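Local coordinates for protein acetylxylan esterase A (Aspergillus awamori, PDB 5X6S) that removes acetyl side groups from the backbone of acetylated xylan, as a secreted serine esterase of carbohydrate esterase family 1, at residues Gly148-Asn153 / Asp158-Thr163. Numbering follows the deposited sequence.
Sequences GCFYSN and DGWNST. With NAG (2-acetamido-2-deoxy-beta-D-glucopyranose), chain C.
An N-glycosylation site is built where N161, the N-cap of helix 162-165, meets the carbonyl of Y151. ND2 of N161 carries the sugar through a covalent bond to C1 of NAG, and its remaining N-H reaches Y151 O at 3.1 Å, almost in the amide plane but bent at the hydrogen (135°). With CG anti to the backbone N, N161 directs its amide to the 148-153 segment, while OD1 caps the helix at the backbone N of C164. The sugar follows the same segment: O6 of NAG donates to C149 O (2.8 Å), and the N-H of N153 points straight at the acetamido O7 (2.8 Å, 178°). In this loop excursion of the alpha/beta-hydrolase fold, between strand 138-142 and helix 162-165, the disulfide C149-C164 adds a covalent tie to the helix. The buried F150 packs against V78 and C164. Its ring face lies under the backbone N of N161 and takes a CH-pi contact from N161 CB, 4.2 Å from the ring centroid, whereas its CE2-CZ edge drives into the face of the six-membered ring of W160 as a T-shaped pair (planes at 77°, centroids 4.9 Å apart). Helix 120-131, just after the probable nucleophile S119, contributes M123, which touches the side chains of both F150 and W160.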
loop_
_atom_site.group_PDB
_atom_site.type_symbol
_atom_site.label_atom_id
_atom_site.label_comp_id
_atom_site.label_asym_id
_atom_site.label_seq_id
_atom_site.Cartn_x
_atom_site.Cartn_y
_atom_site.Cartn_z
ATOM N N GLY A 148 -4.955 -9.278 19.020
ATOM C CA GLY A 148 -4.260 -9.321 20.291
ATOM C C GLY A 148 -5.125 -9.834 21.422
ATOM O O GLY A 148 -4.647 -9.947 22.515
ATOM N N CYS A 149 -6.380 -10.192 21.151
ATOM C CA CYS A 149 -7.219 -10.869 22.154
ATOM C C CYS A 149 -6.691 -12.262 22.504
ATOM O O CYS A 149 -6.885 -12.756 23.627
ATOM C CB CYS A 149 -8.678 -10.901 21.668
ATOM S SG CYS A 149 -9.945 -11.251 22.948
ATOM N N PHE A 150 -6.001 -12.917 21.553
ATOM C CA PHE A 150 -5.417 -14.227 21.823
ATOM C C PHE A 150 -3.965 -14.151 22.238
ATOM O O PHE A 150 -3.299 -15.189 22.356
ATOM C CB PHE A 150 -5.584 -15.219 20.646
ATOM C CG PHE A 150 -6.717 -16.202 20.815
ATOM C CD1 PHE A 150 -7.946 -15.807 21.381
ATOM C CD2 PHE A 150 -6.579 -17.521 20.378
ATOM C CE1 PHE A 150 -8.996 -16.709 21.498
ATOM C CE2 PHE A 150 -7.637 -18.427 20.474
ATOM C CZ PHE A 150 -8.855 -18.014 21.053
ATOM N N TYR A 151 -3.489 -12.945 22.471
ATOM C CA TYR A 151 -2.171 -12.749 23.131
ATOM C C TYR A 151 -1.908 -13.837 24.170
ATOM O O TYR A 151 -2.774 -14.165 25.004
ATOM C CB TYR A 151 -2.135 -11.367 23.783
ATOM C CG TYR A 151 -0.950 -11.108 24.676
ATOM C CD1 TYR A 151 0.284 -10.698 24.147
ATOM C CD2 TYR A 151 -1.067 -11.247 26.077
ATOM C CE1 TYR A 151 1.363 -10.420 24.980
ATOM C CE2 TYR A 151 -0.003 -10.999 26.917
ATOM C CZ TYR A 151 1.196 -10.584 26.393
ATOM O OH TYR A 151 2.218 -10.348 27.266
ATOM N N SER A 152 -0.715 -14.418 24.114
ATOM C CA SER A 152 -0.252 -15.349 25.141
ATOM C C SER A 152 0.730 -14.638 26.071
ATOM O O SER A 152 1.785 -14.143 25.632
ATOM C CB SER A 152 0.424 -16.577 24.558
ATOM O OG SER A 152 1.190 -17.209 25.549
ATOM N N ASN A 153 0.377 -14.598 27.365
ATOM C CA ASN A 153 1.267 -14.021 28.369
ATOM C C ASN A 153 2.548 -14.803 28.631
ATOM O O ASN A 153 3.374 -14.323 29.382
ATOM C CB ASN A 153 0.532 -13.657 29.691
ATOM C CG ASN A 153 0.060 -14.868 30.490
ATOM O OD1 ASN A 153 0.525 -15.991 30.339
ATOM N ND2 ASN A 153 -0.895 -14.620 31.364
ATOM N N ASP A 158 0.409 -20.389 18.821
ATOM C CA ASP A 158 -0.844 -21.105 18.559
ATOM C C ASP A 158 -1.523 -21.521 19.884
ATOM O O ASP A 158 -2.095 -22.604 19.969
ATOM C CB ASP A 158 -0.589 -22.326 17.668
ATOM C CG ASP A 158 -1.868 -23.042 17.232
ATOM O OD1 ASP A 158 -2.944 -22.409 17.143
ATOM O OD2 ASP A 158 -1.761 -24.260 16.945
ATOM N N GLY A 159 -1.478 -20.626 20.873
ATOM C CA GLY A 159 -2.102 -20.883 22.180
ATOM C C GLY A 159 -3.529 -20.379 22.164
ATOM O O GLY A 159 -3.788 -19.240 21.757
ATOM N N TRP A 160 -4.465 -21.233 22.587
ATOM C CA TRP A 160 -5.875 -20.821 22.732
ATOM C C TRP A 160 -6.012 -20.004 24.016
ATOM O O TRP A 160 -5.573 -20.449 25.057
ATOM C CB TRP A 160 -6.802 -22.067 22.788
ATOM C CG TRP A 160 -8.301 -21.725 22.735
ATOM C CD1 TRP A 160 -9.150 -21.497 23.814
ATOM C CD2 TRP A 160 -9.128 -21.607 21.571
ATOM N NE1 TRP A 160 -10.417 -21.210 23.376
ATOM C CE2 TRP A 160 -10.442 -21.288 22.012
ATOM C CE3 TRP A 160 -8.887 -21.717 20.201
ATOM C CZ2 TRP A 160 -11.501 -21.107 21.127
ATOM C CZ3 TRP A 160 -9.924 -21.516 19.326
ATOM C CH2 TRP A 160 -11.223 -21.209 19.788
ATOM N N ASN A 161 -6.582 -18.812 23.936
ATOM C CA ASN A 161 -6.846 -17.972 25.133
ATOM C C ASN A 161 -8.336 -18.066 25.503
ATOM O O ASN A 161 -9.161 -17.418 24.906
ATOM C CB ASN A 161 -6.441 -16.521 24.857
ATOM C CG ASN A 161 -6.520 -15.610 26.079
ATOM O OD1 ASN A 161 -7.561 -15.475 26.733
ATOM N ND2 ASN A 161 -5.396 -14.944 26.369
ATOM N N SER A 162 -8.650 -18.929 26.468
ATOM C CA SER A 162 -10.029 -19.099 26.985
ATOM C C SER A 162 -10.677 -17.840 27.512
ATOM O O SER A 162 -11.864 -17.628 27.297
ATOM C CB SER A 162 -10.034 -20.153 28.095
ATOM O OG SER A 162 -9.675 -21.403 27.540
ATOM N N THR A 163 -9.929 -16.987 28.210
ATOM C CA THR A 163 -10.539 -15.767 28.753
ATOM C C THR A 163 -11.141 -14.942 27.607
ATOM O O THR A 163 -12.240 -14.363 27.719
ATOM C CB THR A 163 -9.508 -14.905 29.509
ATOM O OG1 THR A 163 -8.669 -15.756 30.309
ATOM C CG2 THR A 163 -10.190 -13.967 30.384
HETATM C C1 NAG C . -5.436 -13.824 27.269
HETATM C C2 NAG C . -4.118 -13.641 28.034
HETATM C C3 NAG C . -4.091 -12.333 28.828
HETATM C C4 NAG C . -4.439 -11.134 27.950
HETATM C C5 NAG C . -5.720 -11.425 27.144
HETATM C C6 NAG C . -5.969 -10.343 26.114
HETATM C C7 NAG C . -3.021 -15.654 28.905
HETATM C C8 NAG C . -3.082 -16.771 29.897
HETATM N N2 NAG C . -3.982 -14.759 28.941
HETATM O O3 NAG C . -2.808 -12.209 29.412
HETATM O O4 NAG C . -4.681 -9.930 28.656
HETATM O O5 NAG C . -5.732 -12.682 26.477
HETATM O O6 NAG C . -7.184 -10.659 25.450
HETATM O O7 NAG C . -2.094 -15.629 28.083
HETATM O O HOH W 1 -3.195 -17.358 23.638
#